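Local coordinates for subdomain of Desmoplakin Carboxy-Terminal domain (DPCT) (Homo sapiens, PDB 1LM5), which forms an intermediate filament-binding part of the desmoplakin carboxy-terminal region, built from plakin repeats, at the interface of chains A and B. Sequence-based numbering; all coordinates share one arbitrary frame. Chains: chain A/B, subdomain of Desmoplakin Carboxy-Terminal domain (DPCT).

Contact 1: the interface of chains A and B. Residues chain A 161-164; chain B 133-135.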
ATOM      1  N   SER A 161      -0.763  -0.975  -1.993  1.00 27.00           N
ATOM      2  CA  SER A 161       0.400  -1.130  -1.140  1.00 26.86           C
ATOM      3  C   SER A 161       0.195  -0.723   0.302  1.00 25.02           C
ATOM      4  O   SER A 161       1.156  -0.675   1.065  1.00 25.56           O
ATOM      5  CB  SER A 161       1.590  -0.369  -1.733  1.00 27.54           C
ATOM      6  OG  SER A 161       1.259   0.988  -1.973  1.00 30.30           O
ATOM      7  N   TYR A 162      -1.046  -0.431   0.688  1.00 22.96           N
ATOM      8  CA  TYR A 162      -1.307  -0.065   2.077  1.00 22.79           C
ATOM      9  C   TYR A 162      -0.823  -1.141   3.042  1.00 22.46           C
ATOM     10  O   TYR A 162      -0.900  -2.329   2.754  1.00 24.18           O
ATOM     11  CB  TYR A 162      -2.800   0.145   2.325  1.00 22.94           C
ATOM     12  CG  TYR A 162      -3.356   1.444   1.818  1.00 20.95           C
ATOM     13  CD1 TYR A 162      -4.639   1.852   2.191  1.00 21.69           C
ATOM     14  CD2 TYR A 162      -2.622   2.268   0.958  1.00 23.07           C
ATOM     15  CE1 TYR A 162      -5.179   3.034   1.730  1.00 20.41           C
ATOM     16  CE2 TYR A 162      -3.158   3.464   0.486  1.00 19.07           C
ATOM     17  CZ  TYR A 162      -4.443   3.838   0.883  1.00 23.27           C
ATOM     18  OH  TYR A 162      -4.995   5.018   0.455  1.00 21.77           O
ATOM     19  N   ALA A 163      -0.338  -0.708   4.197  1.00 22.69           N
ATOM     20  CA  ALA A 163       0.141  -1.619   5.220  1.00 22.23           C
ATOM     21  C   ALA A 163      -0.963  -2.627   5.559  1.00 23.24           C
ATOM     22  O   ALA A 163      -2.135  -2.265   5.629  1.00 22.49           O
ATOM     23  CB  ALA A 163       0.525  -0.826   6.457  1.00 22.87           C
ATOM     24  N   LYS A 164      -0.589  -3.888   5.742  1.00 21.87           N
ATOM     25  CA  LYS A 164      -1.554  -4.939   6.090  1.00 22.48           C
ATOM     26  C   LYS A 164      -1.709  -4.838   7.604  1.00 21.27           C
ATOM     27  O   LYS A 164      -1.220  -5.678   8.349  1.00 21.09           O
ATOM     28  CB  LYS A 164      -0.991  -6.310   5.717  1.00 24.09           C
ATOM     29  CG  LYS A 164      -0.522  -6.440   4.283  1.00 28.61           C
ATOM     30  CD  LYS A 164      -1.659  -6.334   3.285  1.00 32.13           C
ATOM     31  CE  LYS A 164      -1.181  -6.696   1.874  1.00 34.17           C
ATOM     32  NZ  LYS A 164      -2.274  -6.605   0.856  1.00 35.41           N
TER
ATOM     33  N   VAL B 133       4.715  -5.027   7.612  1.00 28.27           N
ATOM     34  CA  VAL B 133       3.307  -4.838   7.276  1.00 27.07           C
ATOM     35  C   VAL B 133       3.094  -4.863   5.764  1.00 25.17           C
ATOM     36  O   VAL B 133       2.007  -4.589   5.272  1.00 24.41           O
ATOM     37  CB  VAL B 133       2.798  -3.496   7.816  1.00 27.61           C
ATOM     38  CG1 VAL B 133       2.915  -3.467   9.334  1.00 28.87           C
ATOM     39  CG2 VAL B 133       3.607  -2.349   7.196  1.00 27.13           C
ATOM     40  N   HIS B 134       4.147  -5.190   5.025  1.00 26.63           N
ATOM     41  CA  HIS B 134       4.064  -5.249   3.573  1.00 26.01           C
ATOM     42  C   HIS B 134       3.370  -4.027   2.997  1.00 25.49           C
ATOM     43  O   HIS B 134       2.531  -4.134   2.112  1.00 25.61           O
ATOM     44  CB  HIS B 134       3.350  -6.529   3.135  1.00 29.98           C
ATOM     45  CG  HIS B 134       4.043  -7.781   3.582  1.00 35.00           C
ATOM     46  ND1 HIS B 134       3.792  -8.378   4.798  1.00 38.81           N
ATOM     47  CD2 HIS B 134       5.032  -8.505   3.006  1.00 37.30           C
ATOM     48  CE1 HIS B 134       4.597  -9.414   4.954  1.00 38.55           C
ATOM     49  NE2 HIS B 134       5.360  -9.513   3.880  1.00 38.83           N
ATOM     50  N   GLY B 135       3.726  -2.856   3.511  1.00 22.77           N
ATOM     51  CA  GLY B 135       3.139  -1.629   3.012  1.00 22.02           C
ATOM     52  C   GLY B 135       4.256  -0.640   2.770  1.00 21.34           C
ATOM     53  O   GLY B 135       5.398  -0.895   3.135  1.00 23.32           O
TER
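The turn of a plakin repeat, B:Val133 to B:Gly135, meets the stretch A:Ala163 to A:Lys164, which runs from the 3-10 helix 159-161 toward the strand 166-167 of the other copy. A backbone hydrogen bond joins the two: the amide N of A:Lys164 donates to the carbonyl O of B:Val133 over 2.7 Å. The bond is nearly straight, 173° at the hydrogen, and the donor lies in the carbonyl plane. Because main-chain atoms make this bond, it reads the course of the two loops more than the identity of their side chains.

Beside that bond the side chains pack in small patches. CB of A:Ala163 lies 3.5 Å from CG2 of B:Val133, methyl against methyl. The valine is turned with CG1 beside its backbone N and CG2 between that N and the carbonyl carbon (chi1 -61°), which points the CG2 branch at the alanine while CG1 heads away. The CA of A:Ala163 also faces the bare CA of B:Gly135, 3.7 Å away.

A:Lys164 continues on the far side of the hydrogen bond. Its CG passes 3.3 Å from the O of B:Val133, so that oxygen is partly covered by the aliphatic stem of the same residue that donates to it. From there CG reaches CB of B:His134 at 4.0 Å, the two side chains crossing at roughly a right angle. A bend at chi2 (-66°) then turns the rest of the lysine chain away from the histidine, and it runs extended to NZ. The imidazole ring of B:His134 swings off in another direction, leaving CB as the part of that side chain that touches A:Lys164. B:His134 itself has a left-handed backbone conformation, which helps reverse the chain at the turn.

Contact 2: the interface of chains A and B. Residues chain A 112, 116, 151, 155; chain B 126-127, 137-138.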
ATOM      1  N   TYR A 112       3.395   7.835  13.669  1.00 29.78           N
ATOM      2  CA  TYR A 112       3.260   7.778  12.223  1.00 31.78           C
ATOM      3  C   TYR A 112       2.293   6.671  11.836  1.00 30.99           C
ATOM      4  O   TYR A 112       1.362   6.887  11.061  1.00 31.19           O
ATOM      5  CB  TYR A 112       4.617   7.504  11.573  1.00 31.72           C
ATOM      6  CG  TYR A 112       4.525   7.265  10.085  1.00 32.54           C
ATOM      7  CD1 TYR A 112       4.445   8.331   9.191  1.00 32.67           C
ATOM      8  CD2 TYR A 112       4.486   5.969   9.574  1.00 31.97           C
ATOM      9  CE1 TYR A 112       4.327   8.111   7.819  1.00 32.00           C
ATOM     10  CE2 TYR A 112       4.367   5.735   8.211  1.00 31.73           C
ATOM     11  CZ  TYR A 112       4.288   6.812   7.338  1.00 32.12           C
ATOM     12  OH  TYR A 112       4.167   6.593   5.988  1.00 31.30           O
ATOM     13  N   GLN A 116      -0.818   7.443   9.636  1.00 25.65           N
ATOM     14  CA  GLN A 116      -0.867   6.848   8.311  1.00 25.92           C
ATOM     15  C   GLN A 116      -2.151   6.053   8.092  1.00 24.35           C
ATOM     16  O   GLN A 116      -2.812   6.211   7.060  1.00 22.67           O
ATOM     17  CB  GLN A 116       0.345   5.944   8.061  1.00 26.69           C
ATOM     18  CG  GLN A 116       0.275   5.226   6.713  1.00 30.62           C
ATOM     19  CD  GLN A 116       1.460   4.313   6.458  1.00 34.18           C
ATOM     20  OE1 GLN A 116       1.742   3.410   7.247  1.00 35.81           O
ATOM     21  NE2 GLN A 116       2.159   4.543   5.347  1.00 31.57           N
ATOM     22  N   ARG A 151       4.997  12.227  -2.392  1.00 26.63           N
ATOM     23  CA  ARG A 151       5.345  10.836  -2.134  1.00 28.65           C
ATOM     24  C   ARG A 151       4.219  10.163  -1.370  1.00 25.99           C
ATOM     25  O   ARG A 151       3.767   9.087  -1.739  1.00 26.21           O
ATOM     26  CB  ARG A 151       6.641  10.756  -1.328  1.00 31.14           C
ATOM     27  CG  ARG A 151       7.875  10.694  -2.190  1.00 38.85           C
ATOM     28  CD  ARG A 151       8.076   9.293  -2.748  1.00 43.35           C
ATOM     29  NE  ARG A 151       8.653   9.323  -4.091  1.00 48.95           N
ATOM     30  CZ  ARG A 151       9.732  10.020  -4.432  1.00 49.44           C
ATOM     31  NH1 ARG A 151      10.363  10.756  -3.530  1.00 50.70           N
ATOM     32  NH2 ARG A 151      10.182   9.977  -5.678  1.00 51.35           N
ATOM     33  N   ARG A 155       1.669   7.096  -2.460  1.00 27.06           N
ATOM     34  CA  ARG A 155       1.423   5.967  -1.557  1.00 25.14           C
ATOM     35  C   ARG A 155      -0.079   5.785  -1.342  1.00 23.73           C
ATOM     36  O   ARG A 155      -0.620   4.690  -1.508  1.00 23.79           O
ATOM     37  CB  ARG A 155       2.061   6.222  -0.193  1.00 24.86           C
ATOM     38  CG  ARG A 155       3.479   5.759  -0.062  1.00 27.40           C
ATOM     39  CD  ARG A 155       3.840   5.566   1.402  1.00 24.46           C
ATOM     40  NE  ARG A 155       3.845   6.808   2.168  1.00 22.68           N
ATOM     41  CZ  ARG A 155       4.696   7.809   1.963  1.00 22.66           C
ATOM     42  NH1 ARG A 155       5.613   7.726   1.007  1.00 24.37           N
ATOM     43  NH2 ARG A 155       4.637   8.889   2.726  1.00 23.21           N
TER
ATOM     44  N   GLY B 126       6.528   5.361  -4.633  1.00 22.20           N
ATOM     45  CA  GLY B 126       5.680   5.607  -3.483  1.00 23.28           C
ATOM     46  C   GLY B 126       6.367   5.609  -2.139  1.00 23.11           C
ATOM     47  O   GLY B 126       5.926   6.299  -1.225  1.00 25.88           O
ATOM     48  N   GLY B 127       7.442   4.842  -2.005  1.00 20.77           N
ATOM     49  CA  GLY B 127       8.136   4.808  -0.738  1.00 17.90           C
ATOM     50  C   GLY B 127       8.644   3.423  -0.434  1.00 16.50           C
ATOM     51  O   GLY B 127       8.153   2.437  -0.982  1.00 16.04           O
ATOM     52  N   ILE B 137       6.087   3.055   3.314  1.00 20.53           N
ATOM     53  CA  ILE B 137       6.191   4.026   4.378  1.00 21.45           C
ATOM     54  C   ILE B 137       6.973   5.226   3.903  1.00 21.97           C
ATOM     55  O   ILE B 137       7.735   5.142   2.936  1.00 21.25           O
ATOM     56  CB  ILE B 137       6.893   3.421   5.598  1.00 20.33           C
ATOM     57  CG1 ILE B 137       8.315   2.995   5.216  1.00 20.35           C
ATOM     58  CG2 ILE B 137       6.080   2.258   6.120  1.00 20.77           C
ATOM     59  CD1 ILE B 137       9.127   2.489   6.377  1.00 22.24           C
ATOM     60  N   SER B 138       6.781   6.350   4.582  1.00 20.62           N
ATOM     61  CA  SER B 138       7.485   7.563   4.222  1.00 21.43           C
ATOM     62  C   SER B 138       8.954   7.303   4.513  1.00 21.66           C
ATOM     63  O   SER B 138       9.298   6.389   5.265  1.00 21.45           O
ATOM     64  CB  SER B 138       6.997   8.738   5.078  1.00 20.90           C
ATOM     65  OG  SER B 138       7.289   8.501   6.448  1.00 24.44           O
TER
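B:Ser138, A:Arg155 and B:Gly126 carry this part of the interface, with A:Tyr112 closing one side. The serine sits directly before the helix 139-144 in a plakin repeat of chain B, and it fits between two side chains that come from different helices of chain A, the arginine from helix 150-157 and the tyrosine from helix 112-124.

A:Arg155 bends at chi3 (-66°), which lays its guanidinium group against the backbone of the partner. One face of that group rests on CA of B:Ser138, 3.6 Å from CZ, with the carbonyl carbon of B:Ile137 under the same face toward the rim. NH2 extends alongside CB of the serine. Meanwhile NH1 donates to the carbonyl O of B:Gly126 over 2.7 Å, with the acceptor near the guanidinium plane and the donor almost in line with the C=O bond. The one side chain thus spans two separate chain B segments, bonding to the loop at B:Gly126 and packing its face over the backbone at B:Ser138. Both B:Gly126 and its neighbour B:Gly127 have positive phi values, a backbone course that glycine accommodates easily.

On the serine's other side, its amide N donates to the phenol OH of A:Tyr112 at 3.0 Å. The bond is bent, 147° at the hydrogen, and the donor approaches from above the ring plane instead of along it. The serine hydroxyl sits over the same side, beyond the rim near CE1 and CZ, while CB of A:Gln116 packs toward the rim of the opposite face, 4.0 Å from the ring plane. The ring is therefore held between its own helix and the partner chain. The amide end of A:Gln116 also turns toward the phenol, placing NE2 2.9 Å from OH of A:Tyr112, on the side of the ring away from B:Ser138.

The C-alpha centres of contact 1 and contact 2 are about 10 Å apart, so the two belong to one continuous surface. On chain B, the segment 133-135 of contact 1 leads within a few residues to 137-138 of contact 2. On chain A, helix 150-157 of contact 2 is followed by the 3-10 helix 159-161 and the loop of contact 1. One plakin-repeat region of chain B is thus met at successive points by neighbouring chain A elements. The pairing is not an exact two-fold, and it may reflect crystal packing; the structure alone does not show that desmoplakin dimerises this way.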